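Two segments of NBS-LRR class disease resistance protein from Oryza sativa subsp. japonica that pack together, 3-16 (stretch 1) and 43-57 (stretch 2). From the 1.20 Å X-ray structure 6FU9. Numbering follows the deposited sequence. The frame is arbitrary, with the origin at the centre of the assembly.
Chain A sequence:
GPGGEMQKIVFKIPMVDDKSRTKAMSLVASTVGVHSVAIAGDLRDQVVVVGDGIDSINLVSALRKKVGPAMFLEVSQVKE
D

Stretch 1 3-16: GGEMQKIVFKIPMV
Stretch 2 43-57: LRDQVVVVGDGIDSI

How does stretch 2 first meet stretch 1? Arg 44 lies at the margin with positive phi/psi (63/37), and contact begins in earnest at Asp 45 (-129/14, chi1 p). Its CA-to-CB bond points toward stretch 1, and a salt bridge joins Lys 12 NZ to Asp 45 OD1 at 2.7 Å. Lys 12 reaches this carboxylate by folding, with chi1 to chi3 all m and chi4 t, so opposite charges meet at short range. The backbone joins in as well: Ile 13 N donates to Asp 45 O at 2.9 Å. Met 15 (m, t, m) brings its CE within 3.8 Å of Asp 45 CA.

What fixes the two strands, 7-12 and 46-51, side by side? They run antiparallel, their N-to-C directions 163° apart and their axes 4.6 Å apart at closest approach, with phi near -95 to -130 and psi near 110 to 150 over most of their length. Successive residues alternate faces, so cross-strand partners fall on the same face. Gln 46 faces Lys 12 in a non-hydrogen-bonded pair (CA to CA 4.7 Å), and Lys 12 CD packs 3.9 Å from Gln 46 CG. Val 47 (t), on the opposite face, pairs with Phe 11 through two hydrogen bonds, Val 47 N to Phe 11 O at 2.8 Å and Phe 11 N to Val 47 O at 2.9 Å. Its CG2 makes apolar contacts with Met 15 CE at 3.7 Å and Ile 13 CD1 at 3.8 Å. Val 48 returns to the face of Gln 46 and faces Val 10 without such bonds, 4.5 Å between CA atoms; Val 48 CG2 lies 4.1 Å from Val 10 CG1.

How does the ladder continue to Gly 51? Val 49 N to Ile 9 O (2.8 Å) and Ile 9 N to Val 49 O (2.9 Å) repeat the pattern of two hydrogen bonds. Val 49 (t) shares the face of Val 47, Ile 9 and Phe 11, an apolar cluster in which Val 49 CG2 sits at the edge of the Phe 11 ring (chi1 m, chi2 -80°), 4.2 Å from CE2. Val 50 then faces Lys 8, and its CG1 meets Met 6 CE at 3.3 Å. Gly 51 pairs with Gln 7, where Gln 7 N donates to Gly 51 O at 2.8 Å and Gly 51 N to Gln 7 O at 3.1 Å.

How does the contact finish beyond Gly 51? Asp 52 (chi1 t) accepts from Gly 4 N at OD2, 3.2 Å, and water 1 donates both to Asp 52 OD1 (2.7 Å) and to Glu 5 O (2.9 Å). After Gly 53, whose phi/psi of 77/36 suits glycine, Gln 7 (m, t) grips the backbone: Ile 54 N donates to Gln 7 OE1 at 2.9 Å, and Gln 7 NE2 makes a weak bond to Ile 54 O at 3.5 Å. Ile 9 CD1 lies 4.1 Å from Ile 54 CG2 and 3.7 Å from Ser 56 CB, as Asp 55 caps the helix that begins at Ser 56.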

# COMPACT_ATOMS: atom_id res chain seq x y z
N GLY A 3 9.87 10.42 18.35
CA GLY A 3 10.26 9.00 18.19
C GLY A 3 10.93 8.76 16.86
O GLY A 3 11.49 9.66 16.21
N GLY A 4 10.84 7.54 16.41
CA GLY A 4 11.55 7.20 15.19
C GLY A 4 10.83 7.64 13.97
O GLY A 4 9.63 7.96 14.03
N GLU A 5 11.51 7.59 12.86
CA GLU A 5 10.81 7.71 11.56
C GLU A 5 9.71 6.66 11.47
O GLU A 5 9.94 5.50 11.74
CB GLU A 5 11.86 7.53 10.46
CG GLU A 5 11.36 7.82 9.06
CD GLU A 5 12.45 7.47 8.08
OE1 GLU A 5 13.15 8.39 7.63
OE2 GLU A 5 12.68 6.29 7.81
N MET A 6 8.52 7.12 11.05
CA MET A 6 7.37 6.23 11.05
C MET A 6 7.45 5.16 9.95
O MET A 6 8.08 5.33 8.95
CB MET A 6 6.12 7.08 10.89
CG MET A 6 5.86 7.89 12.16
SD MET A 6 4.52 9.05 12.13
CE MET A 6 3.39 7.77 12.07
N GLN A 7 6.74 4.08 10.26
CA GLN A 7 6.59 2.93 9.40
C GLN A 7 5.23 2.99 8.65
O GLN A 7 4.28 3.51 9.22
CB GLN A 7 6.43 1.65 10.28
CG GLN A 7 7.60 1.08 11.06
CD GLN A 7 7.04 0.14 12.13
OE1 GLN A 7 6.53 0.53 13.12
NE2 GLN A 7 7.29 -1.14 11.93
N LYS A 8 5.20 2.41 7.48
CA LYS A 8 3.97 2.17 6.69
C LYS A 8 3.92 0.76 6.31
O LYS A 8 4.86 0.23 5.63
CB LYS A 8 3.96 3.07 5.47
CG LYS A 8 2.70 2.94 4.63
CD LYS A 8 2.73 3.97 3.50
CE LYS A 8 1.59 3.90 2.57
NZ LYS A 8 1.83 4.97 1.59
N ILE A 9 2.88 0.01 6.73
CA ILE A 9 2.71 -1.37 6.46
C ILE A 9 1.36 -1.55 5.77
O ILE A 9 0.35 -1.06 6.27
CB ILE A 9 2.69 -2.22 7.72
CG1 ILE A 9 3.96 -2.01 8.57
CG2 ILE A 9 2.54 -3.68 7.36
CD1 ILE A 9 3.87 -2.50 9.97
N VAL A 10 1.35 -2.20 4.63
CA VAL A 10 0.08 -2.46 3.90
C VAL A 10 -0.15 -3.94 3.85
O VAL A 10 0.76 -4.70 3.41
CB VAL A 10 0.09 -1.86 2.50
CG1 VAL A 10 -1.32 -2.02 1.84
CG2 VAL A 10 0.50 -0.40 2.49
N PHE A 11 -1.36 -4.35 4.25
CA PHE A 11 -1.81 -5.73 4.13
C PHE A 11 -2.87 -5.82 3.03
O PHE A 11 -3.61 -4.84 2.82
CB PHE A 11 -2.40 -6.25 5.42
CG PHE A 11 -1.46 -6.26 6.59
CD1 PHE A 11 -0.53 -7.27 6.73
CD2 PHE A 11 -1.50 -5.30 7.57
CE1 PHE A 11 0.35 -7.32 7.81
CE2 PHE A 11 -0.64 -5.32 8.64
CZ PHE A 11 0.28 -6.34 8.76
N LYS A 12 -2.93 -6.96 2.38
CA LYS A 12 -4.08 -7.35 1.54
C LYS A 12 -4.82 -8.40 2.30
O LYS A 12 -4.27 -9.44 2.70
CB LYS A 12 -3.59 -7.80 0.17
CG LYS A 12 -3.19 -6.65 -0.76
CD LYS A 12 -4.32 -5.90 -1.51
CE LYS A 12 -4.73 -6.65 -2.76
NZ LYS A 12 -5.89 -6.05 -3.44
N ILE A 13 -6.14 -8.15 2.55
CA ILE A 13 -6.98 -9.10 3.32
C ILE A 13 -8.26 -9.15 2.57
O ILE A 13 -9.03 -8.18 2.59
CB ILE A 13 -7.22 -8.66 4.77
CG1 ILE A 13 -5.96 -8.09 5.43
CG2 ILE A 13 -7.79 -9.81 5.55
CD1 ILE A 13 -6.12 -7.70 6.89
N PRO A 14 -8.51 -10.25 1.86
CA PRO A 14 -9.87 -10.43 1.34
C PRO A 14 -10.90 -10.17 2.48
O PRO A 14 -10.77 -10.71 3.56
CB PRO A 14 -9.88 -11.89 0.91
CG PRO A 14 -8.47 -12.11 0.49
CD PRO A 14 -7.63 -11.37 1.50
N MET A 15 -11.84 -9.27 2.24
CA MET A 15 -12.83 -8.93 3.31
C MET A 15 -14.25 -9.00 2.84
O MET A 15 -14.60 -8.25 1.97
CB MET A 15 -12.43 -7.57 3.96
CG MET A 15 -11.34 -7.71 5.03
SD MET A 15 -10.68 -6.24 5.85
CE MET A 15 -10.04 -5.39 4.39
N VAL A 16 -15.06 -9.95 3.35
CA VAL A 16 -16.38 -10.24 2.74
C VAL A 16 -17.35 -9.00 2.69
O VAL A 16 -18.19 -8.90 1.78
CB VAL A 16 -17.06 -11.51 3.35
CG1 VAL A 16 -18.34 -11.87 2.58
CG2 VAL A 16 -16.13 -12.73 3.34
N LEU A 43 -10.35 -2.91 -4.48
CA LEU A 43 -11.34 -3.85 -3.94
C LEU A 43 -11.68 -3.59 -2.49
O LEU A 43 -12.36 -4.37 -1.83
CB LEU A 43 -10.86 -5.26 -4.16
CG LEU A 43 -10.44 -5.56 -5.61
CD1 LEU A 43 -9.97 -7.00 -5.74
CD2 LEU A 43 -11.61 -5.29 -6.54
N ARG A 44 -11.14 -2.51 -1.93
CA ARG A 44 -11.45 -2.20 -0.51
C ARG A 44 -10.93 -3.31 0.38
O ARG A 44 -11.49 -3.70 1.36
CB ARG A 44 -12.92 -1.77 -0.23
CG ARG A 44 -13.20 -0.35 -0.70
CD ARG A 44 -13.13 -0.11 -2.16
NE ARG A 44 -13.67 1.20 -2.49
CZ ARG A 44 -13.51 1.82 -3.66
NH1 ARG A 44 -14.07 3.01 -3.88
NH2 ARG A 44 -12.79 1.25 -4.63
N ASP A 45 -9.76 -3.83 -0.03
CA ASP A 45 -9.15 -4.89 0.75
C ASP A 45 -7.66 -4.62 1.10
O ASP A 45 -6.94 -5.54 1.53
CB ASP A 45 -9.31 -6.24 0.09
CG ASP A 45 -8.60 -6.40 -1.17
OD1 ASP A 45 -7.87 -5.51 -1.62
OD2 ASP A 45 -8.77 -7.50 -1.77
N GLN A 46 -7.21 -3.39 0.91
CA GLN A 46 -5.86 -2.96 1.38
C GLN A 46 -6.04 -2.36 2.75
O GLN A 46 -6.85 -1.44 2.91
CB GLN A 46 -5.30 -1.85 0.56
CG GLN A 46 -4.38 -2.13 -0.52
CD GLN A 46 -3.93 -0.85 -1.27
OE1 GLN A 46 -3.42 0.14 -0.72
NE2 GLN A 46 -4.00 -0.93 -2.53
N VAL A 47 -5.32 -2.83 3.76
CA VAL A 47 -5.35 -2.25 5.09
C VAL A 47 -4.02 -1.54 5.27
O VAL A 47 -2.98 -2.22 5.27
CB VAL A 47 -5.53 -3.31 6.14
CG1 VAL A 47 -5.50 -2.73 7.54
CG2 VAL A 47 -6.85 -4.09 5.87
N VAL A 48 -4.04 -0.23 5.27
CA VAL A 48 -2.86 0.62 5.31
C VAL A 48 -2.68 1.10 6.74
O VAL A 48 -3.54 1.77 7.30
CB VAL A 48 -2.95 1.80 4.32
CG1 VAL A 48 -1.64 2.61 4.42
CG2 VAL A 48 -3.25 1.38 2.92
N VAL A 49 -1.51 0.77 7.32
CA VAL A 49 -1.18 1.00 8.70
C VAL A 49 0.00 1.91 8.84
O VAL A 49 1.04 1.65 8.20
CB VAL A 49 -0.93 -0.31 9.42
CG1 VAL A 49 -0.81 -0.09 10.91
CG2 VAL A 49 -1.99 -1.37 9.07
N VAL A 50 -0.08 2.95 9.62
CA VAL A 50 1.03 3.87 9.88
C VAL A 50 1.27 3.95 11.34
O VAL A 50 0.37 4.04 12.15
CB VAL A 50 0.72 5.26 9.29
CG1 VAL A 50 1.67 6.31 9.70
CG2 VAL A 50 0.64 5.16 7.74
N GLY A 51 2.55 3.97 11.74
CA GLY A 51 2.86 4.13 13.14
C GLY A 51 4.35 4.04 13.44
O GLY A 51 5.17 4.32 12.57
N ASP A 52 4.67 3.72 14.68
CA ASP A 52 6.05 3.73 15.14
C ASP A 52 6.23 2.61 16.14
O ASP A 52 5.63 2.58 17.17
CB ASP A 52 6.40 5.12 15.72
CG ASP A 52 7.83 5.21 16.30
OD1 ASP A 52 8.74 4.47 15.86
OD2 ASP A 52 8.04 6.10 17.16
N GLY A 53 7.09 1.65 15.80
CA GLY A 53 7.30 0.52 16.71
C GLY A 53 6.18 -0.52 16.70
O GLY A 53 5.89 -1.11 17.72
N ILE A 54 5.61 -0.76 15.53
CA ILE A 54 4.60 -1.79 15.36
C ILE A 54 5.29 -3.15 15.23
O ILE A 54 6.17 -3.30 14.41
CB ILE A 54 3.77 -1.51 14.09
CG1 ILE A 54 3.08 -0.13 14.18
CG2 ILE A 54 2.75 -2.62 13.88
CD1 ILE A 54 2.59 0.34 12.84
N ASP A 55 4.83 -4.11 16.02
CA ASP A 55 5.26 -5.51 15.85
C ASP A 55 4.40 -6.14 14.74
O ASP A 55 3.30 -6.66 14.98
CB ASP A 55 5.10 -6.22 17.17
CG ASP A 55 5.51 -7.69 17.12
OD1 ASP A 55 5.74 -8.23 16.05
OD2 ASP A 55 5.47 -8.33 18.16
N SER A 56 4.90 -6.04 13.53
CA SER A 56 4.12 -6.50 12.40
C SER A 56 4.00 -8.01 12.39
O SER A 56 3.05 -8.51 11.80
CB SER A 56 4.66 -5.94 11.07
OG SER A 56 5.89 -6.48 10.83
N ILE A 57 4.94 -8.73 12.97
CA ILE A 57 4.88 -10.17 13.19
C ILE A 57 3.65 -10.58 13.90
O ILE A 57 2.89 -11.43 13.43
CB ILE A 57 6.16 -10.70 14.02
CG1 ILE A 57 7.43 -10.46 13.23
CG2 ILE A 57 6.06 -12.21 14.37
CD1 ILE A 57 7.29 -10.76 11.74
O HOH W 1 8.87 3.43 13.39